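Insecticidal crystal protein Cry35Ab1 (Bacillus thuringiensis, PDB 4JP0) is one component of a binary insecticidal toxin, with Cry34Ab1, active against western corn rootworm, probably targeting the larval midgut epithelium. Local coordinates at residues A[18-30]-A[65-79]. Numbering follows the deposited sequence.
Sequences YAATYLSLDDSGV and NNCKVWNVNNDKINV
Val30 lays its CG2 methyl over one face of the Trp70 indole, a CH-pi contact 4.2 Å from the centroid of the five-membered ring, inside the N-terminal beta-trefoil domain of the ricin B lectin type. Ile77 CG2 covers the same face near its rim and also meets Val30 CG2, at 3.6 Å; the two side chains run alongside each other in the same direction, and being beta-branched each offers a methyl close to the backbone that lies against the ring face. Ala19 is small enough for its CB to sit obliquely beside Trp70 CZ2, and Trp47 stacks edge-to-face with the indole. The backbones meet at a single bridge, Gly29 with Asn78, where Val30 N donates almost straight to Ile77 O (173°) and Val79 N donates to Ser28 O. Gly29 CA lies 3.6 Å from Asn78 CB beside this bridge.

At the other end the amide of Asn65 ties down the turns after strand 18-22. With chi1 at -42°, CG lies beside the backbone N, and the amide enters the bend of 22-28: ND2 donates to Tyr22 O, nearly in the amide plane, and weakly to Leu25 O, while OD1 accepts from Thr21 OG1 and is also hydrogen-bonded to Ser61. Asparagine suits this place because one flat group both donates and accepts. Lys68 runs its aliphatic chain past Asp26 O toward Asp27; its ammonium is hydrogen-bonded to Thr81, and a long salt bridge spans 3.7 Å from Lys68 NZ to Asp27 OD1.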
# COMPACT_ATOMS: atom_id res chain seq x y z
N TYR A 18 -4.97 34.67 8.04
CA TYR A 18 -5.02 33.21 7.87
C TYR A 18 -5.25 32.76 6.43
O TYR A 18 -6.10 33.32 5.72
CB TYR A 18 -6.14 32.64 8.73
CG TYR A 18 -5.82 32.73 10.21
CD1 TYR A 18 -5.90 33.93 10.91
CD2 TYR A 18 -5.45 31.60 10.91
CE1 TYR A 18 -5.59 34.00 12.31
CE2 TYR A 18 -5.14 31.65 12.30
CZ TYR A 18 -5.22 32.86 12.98
OH TYR A 18 -4.91 32.90 14.32
N ALA A 19 -4.53 31.71 6.04
CA ALA A 19 -4.70 31.16 4.71
C ALA A 19 -6.13 30.62 4.61
O ALA A 19 -6.61 29.92 5.53
CB ALA A 19 -3.68 30.02 4.49
N ALA A 20 -6.80 30.91 3.49
CA ALA A 20 -8.24 30.62 3.38
C ALA A 20 -8.68 30.33 1.95
O ALA A 20 -8.12 30.86 1.02
CB ALA A 20 -9.01 31.83 3.88
N THR A 21 -9.72 29.50 1.78
CA THR A 21 -10.36 29.37 0.47
C THR A 21 -11.82 29.75 0.63
O THR A 21 -12.35 29.69 1.76
CB THR A 21 -10.33 27.92 -0.06
OG1 THR A 21 -10.66 27.02 0.99
CG2 THR A 21 -8.96 27.50 -0.47
N TYR A 22 -12.48 30.09 -0.49
CA TYR A 22 -13.91 30.41 -0.46
C TYR A 22 -14.62 29.06 -0.38
O TYR A 22 -14.28 28.16 -1.13
CB TYR A 22 -14.36 31.11 -1.76
CG TYR A 22 -14.00 32.57 -1.94
CD1 TYR A 22 -14.85 33.44 -2.66
CD2 TYR A 22 -12.83 33.10 -1.45
CE1 TYR A 22 -14.52 34.77 -2.85
CE2 TYR A 22 -12.51 34.45 -1.62
CZ TYR A 22 -13.36 35.27 -2.32
OH TYR A 22 -13.03 36.59 -2.49
N LEU A 23 -15.59 28.90 0.50
CA LEU A 23 -16.24 27.60 0.67
C LEU A 23 -17.09 27.15 -0.50
O LEU A 23 -17.27 25.96 -0.73
CB LEU A 23 -17.20 27.62 1.88
CG LEU A 23 -16.62 27.48 3.26
CD1 LEU A 23 -17.72 27.64 4.29
CD2 LEU A 23 -15.89 26.13 3.43
N SER A 24 -17.65 28.12 -1.21
CA SER A 24 -18.63 27.82 -2.23
C SER A 24 -18.07 27.75 -3.64
O SER A 24 -18.84 27.57 -4.60
CB SER A 24 -19.78 28.81 -2.11
OG SER A 24 -20.55 28.48 -0.97
N LEU A 25 -16.74 27.87 -3.76
CA LEU A 25 -16.08 27.69 -5.06
C LEU A 25 -15.10 26.53 -4.93
O LEU A 25 -14.06 26.66 -4.30
CB LEU A 25 -15.36 28.96 -5.52
CG LEU A 25 -16.24 30.10 -6.04
CD1 LEU A 25 -15.44 31.40 -6.22
CD2 LEU A 25 -16.85 29.68 -7.37
N ASP A 26 -15.41 25.40 -5.55
CA ASP A 26 -14.55 24.24 -5.37
C ASP A 26 -13.08 24.46 -5.82
O ASP A 26 -12.18 23.92 -5.20
CB ASP A 26 -15.12 23.01 -6.04
CG ASP A 26 -16.08 22.23 -5.14
OD1 ASP A 26 -16.49 22.71 -4.05
OD2 ASP A 26 -16.48 21.10 -5.45
N ASP A 27 -12.84 25.25 -6.87
CA ASP A 27 -11.45 25.46 -7.34
C ASP A 27 -10.82 26.73 -6.82
O ASP A 27 -9.91 27.32 -7.46
CB ASP A 27 -11.43 25.52 -8.85
CG ASP A 27 -12.01 24.29 -9.47
OD1 ASP A 27 -11.46 23.21 -9.18
OD2 ASP A 27 -13.02 24.30 -10.22
N SER A 28 -11.33 27.18 -5.69
CA SER A 28 -10.89 28.41 -5.07
C SER A 28 -9.40 28.62 -5.00
O SER A 28 -8.64 27.69 -4.65
CB SER A 28 -11.38 28.41 -3.62
OG SER A 28 -11.13 29.67 -3.01
N GLY A 29 -8.98 29.87 -5.23
CA GLY A 29 -7.62 30.28 -4.93
C GLY A 29 -7.49 30.36 -3.42
O GLY A 29 -8.49 30.42 -2.69
N VAL A 30 -6.25 30.36 -2.93
CA VAL A 30 -5.97 30.54 -1.51
C VAL A 30 -5.58 32.00 -1.29
O VAL A 30 -4.74 32.54 -2.00
CB VAL A 30 -4.81 29.65 -1.07
CG1 VAL A 30 -4.51 29.88 0.43
CG2 VAL A 30 -5.15 28.19 -1.32
N ASN A 65 -14.08 22.51 -0.30
CA ASN A 65 -13.62 22.42 -1.70
C ASN A 65 -13.38 20.99 -2.15
O ASN A 65 -12.45 20.73 -2.89
CB ASN A 65 -12.32 23.24 -1.89
CG ASN A 65 -12.37 24.59 -1.18
OD1 ASN A 65 -11.73 24.78 -0.14
ND2 ASN A 65 -13.11 25.53 -1.76
N ASN A 66 -14.24 20.07 -1.71
CA ASN A 66 -14.11 18.66 -2.10
C ASN A 66 -12.76 18.05 -1.73
O ASN A 66 -12.28 17.10 -2.39
CB ASN A 66 -14.45 18.47 -3.61
CG ASN A 66 -14.93 17.07 -3.93
OD1 ASN A 66 -15.64 16.44 -3.14
ND2 ASN A 66 -14.52 16.57 -5.09
N CYS A 67 -12.15 18.57 -0.66
CA CYS A 67 -10.88 18.07 -0.18
C CYS A 67 -9.82 18.15 -1.28
O CYS A 67 -9.00 17.27 -1.40
CB CYS A 67 -11.00 16.64 0.36
SG CYS A 67 -12.00 16.59 1.86
N LYS A 68 -9.90 19.17 -2.12
CA LYS A 68 -8.80 19.46 -3.04
C LYS A 68 -7.59 19.96 -2.21
O LYS A 68 -7.71 20.27 -1.02
CB LYS A 68 -9.23 20.49 -4.06
CG LYS A 68 -10.24 19.94 -5.12
CD LYS A 68 -10.68 21.07 -6.00
CE LYS A 68 -11.93 20.70 -6.83
NZ LYS A 68 -11.65 19.72 -7.90
N VAL A 69 -6.42 20.02 -2.84
CA VAL A 69 -5.19 20.30 -2.13
C VAL A 69 -4.46 21.51 -2.69
O VAL A 69 -4.66 21.90 -3.85
CB VAL A 69 -4.23 19.08 -2.22
CG1 VAL A 69 -4.95 17.78 -1.74
CG2 VAL A 69 -3.75 18.88 -3.65
N TRP A 70 -3.58 22.09 -1.89
CA TRP A 70 -2.85 23.25 -2.38
C TRP A 70 -2.09 22.90 -3.66
O TRP A 70 -1.41 21.86 -3.75
CB TRP A 70 -1.90 23.82 -1.32
CG TRP A 70 -2.54 24.59 -0.20
CD1 TRP A 70 -3.86 24.56 0.23
CD2 TRP A 70 -1.87 25.48 0.67
NE1 TRP A 70 -4.01 25.38 1.33
CE2 TRP A 70 -2.80 25.97 1.60
CE3 TRP A 70 -0.55 25.93 0.74
CZ2 TRP A 70 -2.46 26.88 2.59
CZ3 TRP A 70 -0.21 26.83 1.74
CH2 TRP A 70 -1.16 27.29 2.64
N ASN A 71 -2.17 23.81 -4.62
CA ASN A 71 -1.68 23.55 -5.93
C ASN A 71 -1.11 24.83 -6.48
O ASN A 71 -1.74 25.86 -6.41
CB ASN A 71 -2.87 23.08 -6.77
CG ASN A 71 -2.53 22.82 -8.22
OD1 ASN A 71 -2.13 21.70 -8.59
ND2 ASN A 71 -2.78 23.82 -9.09
N VAL A 72 0.13 24.77 -6.98
CA VAL A 72 0.78 25.98 -7.43
C VAL A 72 0.68 26.14 -8.93
O VAL A 72 1.03 25.23 -9.70
CB VAL A 72 2.27 25.95 -7.05
CG1 VAL A 72 3.01 27.21 -7.57
CG2 VAL A 72 2.42 25.80 -5.54
N ASN A 73 0.21 27.30 -9.35
CA ASN A 73 0.18 27.63 -10.78
C ASN A 73 0.69 29.04 -10.94
O ASN A 73 0.13 29.96 -10.36
CB ASN A 73 -1.24 27.61 -11.30
CG ASN A 73 -1.82 26.24 -11.39
OD1 ASN A 73 -2.95 25.99 -10.91
ND2 ASN A 73 -1.10 25.33 -12.06
N ASN A 74 1.76 29.22 -11.70
CA ASN A 74 2.27 30.58 -11.91
C ASN A 74 2.39 31.42 -10.64
O ASN A 74 1.90 32.54 -10.56
CB ASN A 74 1.38 31.27 -12.95
CG ASN A 74 1.39 30.53 -14.30
OD1 ASN A 74 2.46 30.20 -14.82
ND2 ASN A 74 0.21 30.27 -14.87
N ASP A 75 3.01 30.82 -9.62
CA ASP A 75 3.30 31.49 -8.35
C ASP A 75 2.12 31.78 -7.49
O ASP A 75 2.27 32.43 -6.46
CB ASP A 75 4.10 32.78 -8.55
CG ASP A 75 5.38 32.54 -9.33
OD1 ASP A 75 6.10 31.56 -9.08
OD2 ASP A 75 5.67 33.43 -10.29
N LYS A 76 0.94 31.35 -7.92
CA LYS A 76 -0.25 31.56 -7.10
C LYS A 76 -0.67 30.21 -6.57
O LYS A 76 -0.25 29.18 -7.13
CB LYS A 76 -1.36 32.17 -7.96
CG LYS A 76 -0.99 33.55 -8.51
CD LYS A 76 -1.85 33.99 -9.68
CE LYS A 76 -1.38 33.47 -11.04
NZ LYS A 76 -0.18 34.17 -11.56
N ILE A 77 -1.48 30.17 -5.52
CA ILE A 77 -1.91 28.91 -4.96
C ILE A 77 -3.42 28.84 -5.06
O ILE A 77 -4.12 29.81 -4.72
CB ILE A 77 -1.58 28.79 -3.44
CG1 ILE A 77 -0.10 29.05 -3.14
CG2 ILE A 77 -2.00 27.42 -2.98
CD1 ILE A 77 0.83 28.26 -4.01
N ASN A 78 -3.92 27.71 -5.53
CA ASN A 78 -5.32 27.43 -5.46
C ASN A 78 -5.47 26.01 -4.95
O ASN A 78 -4.47 25.39 -4.56
CB ASN A 78 -6.01 27.63 -6.85
CG ASN A 78 -5.64 26.56 -7.82
OD1 ASN A 78 -4.79 25.72 -7.55
ND2 ASN A 78 -6.31 26.54 -8.98
N VAL A 79 -6.71 25.51 -4.83
CA VAL A 79 -6.85 24.11 -4.48
C VAL A 79 -7.31 23.35 -5.71
O VAL A 79 -8.20 23.83 -6.45
CB VAL A 79 -7.80 23.84 -3.27
CG1 VAL A 79 -7.13 24.23 -1.96
CG2 VAL A 79 -9.22 24.55 -3.46
O HOH W 1 -16.63 23.62 0.37
O HOH W 2 -9.41 20.57 -9.67
O HOH W 3 -2.57 32.42 -4.04